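Local coordinates for protein biliverdin reductase (Synechocystis sp., PDB 5B3T) that binds NADP(+) and probably uses its reduced form to convert biliverdin to bilirubin in the heme-degrading pathway, at residues A81-N84 with Q85-G88; V101-E104 with Y105-L109; G137-H140 with Q141-Q145; R191-L195 with F196-Q200. One frame throughout, in Å; residues are numbered along the deposited sequence.

Contact 1 of 4, residues A81-N84 with Q85-G88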
loop_
_atom_site.group_PDB
_atom_site.type_symbol
_atom_site.label_atom_id
_atom_site.label_comp_id
_atom_site.label_asym_id
_atom_site.label_seq_id
_atom_site.Cartn_x
_atom_site.Cartn_y
_atom_site.Cartn_z
ATOM N N ALA A 81 7.765 4.395 4.161
ATOM C CA ALA A 81 7.536 3.186 3.368
ATOM C C ALA A 81 8.438 2.093 3.947
ATOM O O ALA A 81 9.483 1.750 3.390
ATOM C CB ALA A 81 7.812 3.409 1.882
ATOM N N THR A 82 7.984 1.503 5.096
ATOM C CA THR A 82 8.852 0.605 5.840
ATOM C C THR A 82 8.033 -0.546 6.420
ATOM O O THR A 82 7.043 -0.982 5.814
ATOM C CB THR A 82 9.606 1.404 6.929
ATOM O OG1 THR A 82 10.498 0.549 7.655
ATOM C CG2 THR A 82 8.634 2.077 7.908
ATOM N N ILE A 83 8.471 -1.068 7.565
ATOM C CA ILE A 83 7.787 -2.172 8.232
ATOM C C ILE A 83 6.338 -1.797 8.529
ATOM O O ILE A 83 6.067 -0.714 9.064
ATOM C CB ILE A 83 8.550 -2.530 9.520
ATOM C CG1 ILE A 83 9.944 -3.080 9.175
ATOM C CG2 ILE A 83 7.761 -3.490 10.363
ATOM C CD1 ILE A 83 10.888 -3.199 10.383
ATOM N N ASN A 84 5.423 -2.706 8.245
ATOM C CA ASN A 84 3.988 -2.431 8.324
ATOM C C ASN A 84 3.592 -1.839 9.671
ATOM O O ASN A 84 2.895 -0.820 9.735
ATOM C CB ASN A 84 3.191 -3.715 8.067
ATOM C CG ASN A 84 3.168 -4.110 6.604
ATOM O OD1 ASN A 84 3.526 -3.320 5.730
ATOM N ND2 ASN A 84 2.731 -5.334 6.329
ATOM N N GLN A 85 4.031 -2.470 10.762
ATOM C CA GLN A 85 3.572 -2.075 12.091
ATOM C C GLN A 85 3.967 -0.643 12.436
ATOM O O GLN A 85 3.277 0.018 13.219
ATOM C CB GLN A 85 4.127 -3.046 13.136
ATOM C CG GLN A 85 3.596 -2.826 14.548
ATOM C CD GLN A 85 4.172 -3.810 15.551
ATOM O OE1 GLN A 85 5.327 -4.224 15.439
ATOM N NE2 GLN A 85 3.367 -4.188 16.538
ATOM N N LEU A 86 5.055 -0.141 11.851
ATOM C CA LEU A 86 5.627 1.139 12.256
ATOM C C LEU A 86 4.918 2.353 11.666
ATOM O O LEU A 86 5.127 3.464 12.166
ATOM C CB LEU A 86 7.106 1.195 11.862
ATOM C CG LEU A 86 8.065 0.238 12.565
ATOM C CD1 LEU A 86 9.477 0.418 12.031
ATOM C CD2 LEU A 86 8.024 0.476 14.065
ATOM N N HIS A 87 4.085 2.178 10.640
ATOM C CA HIS A 87 3.653 3.319 9.833
ATOM C C HIS A 87 2.856 4.328 10.652
ATOM O O HIS A 87 3.091 5.538 10.559
ATOM C CB HIS A 87 2.848 2.833 8.630
ATOM C CG HIS A 87 3.697 2.443 7.463
ATOM N ND1 HIS A 87 3.250 2.508 6.161
ATOM C CD2 HIS A 87 4.972 1.991 7.402
ATOM C CE1 HIS A 87 4.213 2.110 5.348
ATOM N NE2 HIS A 87 5.268 1.792 6.077
ATOM N N GLY A 88 1.911 3.852 11.463
ATOM C CA GLY A 88 1.106 4.768 12.256
ATOM C C GLY A 88 1.914 5.523 13.293
ATOM O O GLY A 88 1.735 6.732 13.473
#

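Contact 2 of 4, residues V101-E104 with Y105-L109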
loop_
_atom_site.group_PDB
_atom_site.type_symbol
_atom_site.label_atom_id
_atom_site.label_comp_id
_atom_site.label_asym_id
_atom_site.label_seq_id
_atom_site.Cartn_x
_atom_site.Cartn_y
_atom_site.Cartn_z
ATOM N N VAL A 101 3.955 14.569 5.803
ATOM C CA VAL A 101 4.046 13.113 5.786
ATOM C C VAL A 101 3.416 12.579 4.507
ATOM O O VAL A 101 2.282 12.938 4.166
ATOM C CB VAL A 101 3.373 12.480 7.019
ATOM C CG1 VAL A 101 3.431 10.961 6.934
ATOM C CG2 VAL A 101 4.034 12.965 8.301
ATOM N N VAL A 102 4.155 11.730 3.799
ATOM C CA VAL A 102 3.623 10.911 2.720
ATOM C C VAL A 102 3.912 9.459 3.066
ATOM O O VAL A 102 5.043 9.119 3.433
ATOM C CB VAL A 102 4.228 11.278 1.353
ATOM C CG1 VAL A 102 3.790 10.273 0.292
ATOM C CG2 VAL A 102 3.825 12.688 0.958
ATOM N N LEU A 103 2.894 8.612 2.963
ATOM C CA LEU A 103 3.025 7.198 3.270
ATOM C C LEU A 103 2.674 6.358 2.053
ATOM O O LEU A 103 1.767 6.699 1.288
ATOM C CB LEU A 103 2.111 6.782 4.430
ATOM C CG LEU A 103 2.334 7.328 5.839
ATOM C CD1 LEU A 103 1.138 8.159 6.265
ATOM C CD2 LEU A 103 2.565 6.181 6.814
ATOM N N GLU A 104 3.408 5.266 1.877
ATOM C CA GLU A 104 2.885 4.130 1.140
ATOM C C GLU A 104 1.985 3.351 2.088
ATOM O O GLU A 104 2.394 3.031 3.207
ATOM C CB GLU A 104 4.020 3.246 0.620
ATOM C CG GLU A 104 3.567 2.092 -0.265
ATOM C CD GLU A 104 3.095 2.551 -1.634
ATOM O OE1 GLU A 104 3.332 3.726 -1.986
ATOM O OE2 GLU A 104 2.497 1.734 -2.364
ATOM N N TYR A 105 0.752 3.089 1.661
ATOM C CA TYR A 105 -0.212 2.356 2.479
ATOM C C TYR A 105 0.452 1.095 3.039
ATOM O O TYR A 105 1.184 0.422 2.320
ATOM C CB TYR A 105 -1.450 2.005 1.652
ATOM C CG TYR A 105 -2.605 1.495 2.474
ATOM C CD1 TYR A 105 -3.499 2.376 3.069
ATOM C CD2 TYR A 105 -2.797 0.133 2.669
ATOM C CE1 TYR A 105 -4.554 1.915 3.828
ATOM C CE2 TYR A 105 -3.848 -0.337 3.430
ATOM C CZ TYR A 105 -4.725 0.557 4.005
ATOM O OH TYR A 105 -5.775 0.091 4.762
ATOM N N PRO A 106 0.198 0.758 4.316
ATOM C CA PRO A 106 -0.832 1.188 5.272
ATOM C C PRO A 106 -0.677 2.572 5.889
ATOM O O PRO A 106 0.426 3.109 6.004
ATOM C CB PRO A 106 -0.725 0.132 6.371
ATOM C CG PRO A 106 0.722 -0.198 6.390
ATOM C CD PRO A 106 1.169 -0.152 4.951
ATOM N N LEU A 107 -1.817 3.129 6.306
ATOM C CA LEU A 107 -1.833 4.392 7.033
ATOM C C LEU A 107 -1.639 4.175 8.530
ATOM O O LEU A 107 -0.892 4.921 9.175
ATOM C CB LEU A 107 -3.148 5.129 6.760
ATOM C CG LEU A 107 -3.589 6.262 7.692
ATOM C CD1 LEU A 107 -2.586 7.405 7.680
ATOM C CD2 LEU A 107 -4.973 6.756 7.281
ATOM N N ALA A 108 -2.293 3.164 9.096
ATOM C CA ALA A 108 -2.229 2.901 10.530
ATOM C C ALA A 108 -2.763 1.495 10.784
ATOM O O ALA A 108 -3.219 0.805 9.867
ATOM C CB ALA A 108 -3.014 3.946 11.325
ATOM N N LEU A 109 -2.709 1.080 12.052
ATOM C CA LEU A 109 -3.157 -0.255 12.431
ATOM C C LEU A 109 -4.668 -0.329 12.622
ATOM O O LEU A 109 -5.255 -1.405 12.457
ATOM C CB LEU A 109 -2.450 -0.699 13.714
ATOM C CG LEU A 109 -0.947 -0.971 13.612
ATOM C CD1 LEU A 109 -0.322 -1.055 14.999
ATOM C CD2 LEU A 109 -0.702 -2.253 12.833
#

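Contact 3 of 4, residues G137-H140 with Q141-Q145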
loop_
_atom_site.group_PDB
_atom_site.type_symbol
_atom_site.label_atom_id
_atom_site.label_comp_id
_atom_site.label_asym_id
_atom_site.label_seq_id
_atom_site.Cartn_x
_atom_site.Cartn_y
_atom_site.Cartn_z
ATOM N N GLY A 137 0.064 -1.258 -8.673
ATOM C CA GLY A 137 -0.437 0.078 -8.963
ATOM C C GLY A 137 -0.799 0.271 -10.422
ATOM O O GLY A 137 -1.824 0.878 -10.742
ATOM N N GLY A 138 0.039 -0.235 -11.328
ATOM C CA GLY A 138 -0.294 -0.164 -12.741
ATOM C C GLY A 138 -1.546 -0.949 -13.081
ATOM O O GLY A 138 -2.394 -0.482 -13.844
ATOM N N VAL A 139 -1.685 -2.146 -12.505
ATOM C CA VAL A 139 -2.868 -2.964 -12.758
ATOM C C VAL A 139 -4.126 -2.263 -12.255
ATOM O O VAL A 139 -5.183 -2.328 -12.893
ATOM C CB VAL A 139 -2.700 -4.359 -12.125
ATOM C CG1 VAL A 139 -4.030 -5.100 -12.094
ATOM C CG2 VAL A 139 -1.666 -5.165 -12.896
ATOM N N HIS A 140 -4.035 -1.577 -11.110
ATOM C CA HIS A 140 -5.209 -0.885 -10.581
ATOM C C HIS A 140 -5.706 0.186 -11.542
ATOM O O HIS A 140 -6.917 0.323 -11.758
ATOM C CB HIS A 140 -4.914 -0.254 -9.223
ATOM C CG HIS A 140 -6.018 0.630 -8.733
ATOM N ND1 HIS A 140 -7.174 0.133 -8.170
ATOM C CD2 HIS A 140 -6.165 1.977 -8.766
ATOM C CE1 HIS A 140 -7.974 1.136 -7.855
ATOM N NE2 HIS A 140 -7.386 2.265 -8.205
ATOM N N GLN A 141 -4.792 0.970 -12.116
ATOM C CA GLN A 141 -5.209 1.991 -13.069
ATOM C C GLN A 141 -5.765 1.364 -14.341
ATOM O O GLN A 141 -6.709 1.893 -14.939
ATOM C CB GLN A 141 -4.041 2.924 -13.390
ATOM C CG GLN A 141 -3.563 3.756 -12.207
ATOM C CD GLN A 141 -4.640 4.674 -11.638
ATOM O OE1 GLN A 141 -5.647 4.960 -12.289
ATOM N NE2 GLN A 141 -4.424 5.145 -10.415
ATOM N N ALA A 142 -5.195 0.235 -14.768
ATOM C CA ALA A 142 -5.730 -0.468 -15.930
ATOM C C ALA A 142 -7.145 -0.972 -15.668
ATOM O O ALA A 142 -8.003 -0.924 -16.558
ATOM C CB ALA A 142 -4.806 -1.624 -16.315
ATOM N N ILE A 143 -7.407 -1.461 -14.454
ATOM C CA ILE A 143 -8.761 -1.881 -14.095
ATOM C C ILE A 143 -9.708 -0.688 -14.126
ATOM O O ILE A 143 -10.805 -0.755 -14.692
ATOM C CB ILE A 143 -8.770 -2.566 -12.715
ATOM C CG1 ILE A 143 -7.952 -3.857 -12.745
ATOM C CG2 ILE A 143 -10.195 -2.846 -12.268
ATOM C CD1 ILE A 143 -7.990 -4.630 -11.446
ATOM N N ARG A 144 -9.296 0.423 -13.508
ATOM C CA ARG A 144 -10.113 1.634 -13.514
ATOM C C ARG A 144 -10.439 2.077 -14.934
ATOM O O ARG A 144 -11.583 2.438 -15.234
ATOM C CB ARG A 144 -9.389 2.753 -12.762
ATOM C CG ARG A 144 -9.876 2.988 -11.343
ATOM C CD ARG A 144 -10.918 4.094 -11.304
ATOM N NE ARG A 144 -11.254 4.478 -9.937
ATOM C CZ ARG A 144 -12.281 3.986 -9.252
ATOM N NH1 ARG A 144 -13.082 3.085 -9.807
ATOM N NH2 ARG A 144 -12.508 4.394 -8.012
ATOM N N GLN A 145 -9.448 2.043 -15.826
ATOM C CA GLN A 145 -9.636 2.508 -17.195
ATOM C C GLN A 145 -10.535 1.597 -18.021
ATOM O O GLN A 145 -10.939 1.994 -19.119
ATOM C CB GLN A 145 -8.280 2.647 -17.887
ATOM C CG GLN A 145 -7.525 3.919 -17.534
ATOM C CD GLN A 145 -6.075 3.873 -17.974
ATOM O OE1 GLN A 145 -5.732 3.209 -18.952
ATOM N NE2 GLN A 145 -5.215 4.588 -17.257
HETATM O O HOH W 1 -2.572 3.025 -8.981
#

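Contact 4 of 4, residues R191-L195 with F196-Q200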
loop_
_atom_site.group_PDB
_atom_site.type_symbol
_atom_site.label_atom_id
_atom_site.label_comp_id
_atom_site.label_asym_id
_atom_site.label_seq_id
_atom_site.Cartn_x
_atom_site.Cartn_y
_atom_site.Cartn_z
ATOM N N ARG A 191 -10.898 0.107 -3.381
ATOM C CA ARG A 191 -10.711 1.400 -4.027
ATOM C C ARG A 191 -11.520 1.531 -5.312
ATOM O O ARG A 191 -11.150 2.301 -6.207
ATOM C CB ARG A 191 -9.226 1.646 -4.278
ATOM C CG ARG A 191 -8.453 1.783 -2.977
ATOM C CD ARG A 191 -6.952 1.741 -3.170
ATOM N NE ARG A 191 -6.261 1.767 -1.882
ATOM C CZ ARG A 191 -5.836 2.876 -1.285
ATOM N NH1 ARG A 191 -6.027 4.056 -1.860
ATOM N NH2 ARG A 191 -5.219 2.806 -0.113
ATOM N N PHE A 192 -12.631 0.801 -5.411
ATOM C CA PHE A 192 -13.613 0.984 -6.475
ATOM C C PHE A 192 -14.993 1.322 -5.908
ATOM O O PHE A 192 -16.009 1.063 -6.567
ATOM C CB PHE A 192 -13.685 -0.268 -7.357
ATOM C CG PHE A 192 -12.341 -0.765 -7.835
ATOM C CD1 PHE A 192 -11.707 -0.185 -8.923
ATOM C CD2 PHE A 192 -11.715 -1.819 -7.185
ATOM C CE1 PHE A 192 -10.474 -0.652 -9.355
ATOM C CE2 PHE A 192 -10.483 -2.284 -7.611
ATOM C CZ PHE A 192 -9.864 -1.701 -8.697
ATOM N N THR A 193 -15.026 1.891 -4.707
ATOM C CA THR A 193 -16.283 2.257 -4.068
ATOM C C THR A 193 -17.145 3.105 -4.998
ATOM O O THR A 193 -18.373 3.068 -4.926
ATOM C CB THR A 193 -16.045 3.031 -2.757
ATOM O OG1 THR A 193 -15.206 2.258 -1.889
ATOM C CG2 THR A 193 -17.366 3.314 -2.059
ATOM N N ASP A 194 -16.493 3.866 -5.870
ATOM C CA ASP A 194 -17.198 4.723 -6.816
ATOM C C ASP A 194 -18.142 3.911 -7.696
ATOM O O ASP A 194 -19.175 4.411 -8.142
ATOM C CB ASP A 194 -16.202 5.493 -7.685
ATOM C CG ASP A 194 -16.868 6.187 -8.858
ATOM O OD1 ASP A 194 -18.005 6.677 -8.693
ATOM O OD2 ASP A 194 -16.254 6.243 -9.943
ATOM N N LEU A 195 -17.781 2.654 -7.940
ATOM C CA LEU A 195 -18.581 1.785 -8.752
ATOM C C LEU A 195 -19.228 0.618 -8.039
ATOM O O LEU A 195 -20.316 0.269 -8.321
ATOM C CB LEU A 195 -17.719 1.232 -9.870
ATOM C CG LEU A 195 -17.153 2.207 -10.909
ATOM C CD1 LEU A 195 -15.778 1.846 -11.423
ATOM C CD2 LEU A 195 -18.166 2.288 -12.044
ATOM N N PHE A 196 -18.521 0.006 -7.113
ATOM C CA PHE A 196 -19.031 -1.172 -6.424
ATOM C C PHE A 196 -19.892 -0.834 -5.218
ATOM O O PHE A 196 -20.580 -1.720 -4.695
ATOM C CB PHE A 196 -17.869 -2.062 -5.967
ATOM C CG PHE A 196 -17.008 -2.572 -7.094
ATOM C CD1 PHE A 196 -17.471 -2.557 -8.401
ATOM C CD2 PHE A 196 -15.736 -3.062 -6.846
ATOM C CE1 PHE A 196 -16.686 -3.023 -9.438
ATOM C CE2 PHE A 196 -14.946 -3.534 -7.880
ATOM C CZ PHE A 196 -15.422 -3.513 -9.179
ATOM N N GLY A 197 -19.880 0.419 -4.769
ATOM C CA GLY A 197 -20.475 0.756 -3.495
ATOM C C GLY A 197 -19.564 0.317 -2.365
ATOM O O GLY A 197 -18.411 -0.071 -2.569
ATOM N N THR A 198 -20.096 0.371 -1.150
ATOM C CA THR A 198 -19.320 -0.028 0.010
ATOM C C THR A 198 -19.511 -1.518 0.292
ATOM O O THR A 198 -20.453 -2.154 -0.186
ATOM C CB THR A 198 -19.706 0.809 1.232
ATOM O OG1 THR A 198 -21.116 0.703 1.453
ATOM C CG2 THR A 198 -19.342 2.275 1.021
ATOM N N VAL A 199 -18.580 -2.079 1.062
ATOM C CA VAL A 199 -18.713 -3.456 1.523
ATOM C C VAL A 199 -19.902 -3.548 2.471
ATOM O O VAL A 199 -20.023 -2.754 3.410
ATOM C CB VAL A 199 -17.420 -3.919 2.211
ATOM C CG1 VAL A 199 -17.625 -5.281 2.838
ATOM C CG2 VAL A 199 -16.255 -3.953 1.226
ATOM N N GLN A 200 -20.766 -4.534 2.251
ATOM C CA GLN A 200 -21.944 -4.718 3.099
ATOM C C GLN A 200 -21.896 -5.960 3.998
ATOM O O GLN A 200 -22.515 -5.983 5.062
ATOM C CB GLN A 200 -23.214 -4.746 2.243
ATOM C CG GLN A 200 -24.496 -4.518 3.029
ATOM C CD GLN A 200 -24.622 -3.095 3.537
ATOM O OE1 GLN A 200 -25.554 -2.376 3.176
ATOM N NE2 GLN A 200 -23.683 -2.680 4.378
HETATM O O HOH W 2 -15.825 -0.215 -1.922
#

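Contact 1 of 4, residues A81-N84 with Q85-G88
Thr82 and His87 meet through both backbone and side chain. The amide of Thr82 gives its hydrogen to His87 NE2 in a nearly straight bond (N to NE2 2.9 Å, 172° at the hydrogen). It arrives at the ring edge, only 14° out of the ring plane. With CG anti to its own carbonyl carbon (chi1 -85°), the imidazole swings back over the loop and reaches this amide. Two further bonds close the turn. Leu86 N bonds to Ile83 O at 3.0 Å. His87 N makes a weak bond of 3.4 Å to Asn84 O. A ring carbon also comes close to a carbonyl, His87 CD2 lying 3.4 Å from Ile83 O.

Apolar contacts fill in the rest. Thr82 CG2 lies 3.7 Å from His87 CD2, and the two side chains run past each other in opposite directions. Ile83 CB meets Leu86 CD1 at 4.0 Å.

The turn follows strand 77-80 of the Rossmann fold and belongs to the cofactor site. Asn84 and His87 both bind NADP(+), which is absent from this chain. The amide ND2 of Asn84 bonds to Phe178 O, while His87 ND1 bonds to Pro106 O. A phenylalanine in place of His87 would probably leave both the Thr82 amide and Pro106 O without their mates.

Both ring nitrogens thus face backbone partners. A carbonyl at ND1 and an amide donor at NE2 together would probably fix the ring's rotation.

Contact 2 of 4, residues V101-E104 with Y105-L109
Leu103 meets Leu107 methyl to methyl, CD1 to CD1, at 4.1 Å. The two side chains cross at a slant. The other branch of Leu103 goes to the backbone, with CD2 3.8 Å from Pro106 O. Leu107 has CG anti to its backbone N (chi1 163°), which sends CD1 back toward the end of the strand. At the junction itself, Glu104 leans over the next amide: its CG lies 3.6 Å from Tyr105 N. The carbonyl of Glu104 comes near the proline ring, O to Pro106 CD 3.8 Å. Pro106 CB sits 4.2 Å above one face of the Tyr105 ring, offset toward the rim.

The peptide bond between Tyr105 and Pro106 is cis, and the chain turns sharply there. This is the C-terminal end of strand 100-104 in the parallel sheet of the Rossmann fold. The sequence Glu-Tyr-Pro stands where many Gfo/Idh/MocA enzymes carry Glu-Lys-Pro. Tyr105 binds NADP(+), though none is present in this chain.

A second shell holds these groups. The Glu104 chain bends at chi2 (72°), and its OE2 accepts from two backbone amides, those of Ile133 and Glu134. This buried carboxylate oxygen is therefore gripped twice. Tyr105 makes a cation-pi contact with Arg191, and its ring also meets His132. Helix 309-325 packs against the same tyrosine through Ser311, Ala314 and Leu315. The leucine pair is enclosed by Leu128 and Val130 of strand 128-131, by Ile80 of strand 77-80, and by Leu117 and Leu312.

Contact 3 of 4, residues G137-H140 with Q141-Q145
Val139 and Ile143 lie one turn apart on helix 137-146 and make its tightly packed side. CG1 of Val139 meets CD1 of Ile143 at 4.0 Å, the ends of the two side chains meeting at an angle. Ile143 takes CG1 close under the carbonyl of Val139, 3.2 Å from its O. With CG1 anti to its own carbonyl carbon (chi1 -64°), the isoleucine folds back toward the preceding turn. Phe262 covers Val139, Ala142 and Ile143; Phe251 and Leu253 also touch Ile143. The helix is thereby laid on the large mixed sheet.

Four regular helical bonds run along this piece, from Gln141 N to Gly137 O through Arg144 N to His140 O, the last at 3.0 Å.

Gln141 and its water make the looser part. Gln141 NE2 stands in plane at the edge of the His140 ring, 4.0 Å from CD2, with amide and ring planes 84° apart. NE2 gives a bond to the water at 3.2 Å, and that water donates to Gly137 O at 2.9 Å. Arg144 runs beside His140 in the same direction. This pair is covered by Phe192, and Arg144 also by Asp194 and Leu195 of helix 193-196.

Gly137 O is thus satisfied twice, by a backbone amide and by water. His140 NE2 and Arg144 NE, 4.8 Å apart, are not in contact, yet the guanidinium would probably make protonation of His140 less favourable.

Contact 4 of 4, residues R191-L195 with F196-Q200
Phe196 packs on Phe192: CB of Phe192 lies over one face of the Phe196 ring, 3.8 Å from the centroid, in a CH-pi contact. The two side chains run side by side in the same direction. Their rings are oblique, with planes at 46°. Phe196 has CG anti to its carbonyl carbon (chi1 -61°), which brings the ring back over the N-cap residue Phe192. Its amide bonds nearly straight to Phe192 O, N to O 2.8 Å, and that oxygen also accepts from Leu195 N. An alanine in place of Phe196 would probably strip CB of Phe192 of its aromatic cover and open a gap beside Leu232.

Thr193, the first residue of the short helix, meets Gly197 and Thr198 just past its end. Its CG2 touches Thr198 CG2 at 3.8 Å and Gly197 O at 3.6 Å. Its carbonyl O accepts from Gly197 N at 3.1 Å. A water links OG1 to Gly197 O, and OG1 also bonds to Ser190 O. Gly197 takes a positive phi (76°), which suits glycine, and turns the chain out of the helix.

Leu195 adds CB against Phe196 CD1 at 4.1 Å.

The turn passes from helix 193-196 into edge strand 199-210. Helix 137-146 meets Phe192 and Leu195, while Tyr313 of helix 309-325 touches Thr193 and Thr198. Leu232 packs on Phe196.

How the contacts relate
The four contacts come in series along the chain, and none nests within or crosses another. Each is local. Contact 1 closes the turn from strand 77-80 into helix 87-96. Contact 2 closes the bend after the neighbouring strand 100-104. The two touch at the C-terminal ends of the strands of the parallel sheet, where both contribute to the NADP(+) site. Contact 3 lies along helix 137-146, after strand 128-131. Contact 4 closes a helix end, between helix 193-196 and strand 199-210, and packs against contact 3. Contact 4 also reaches back to contact 2, Arg191 to Tyr105, and so ties the cofactor domain to the mixed-sheet domain. Contact 1 touches neither contact 3 nor contact 4.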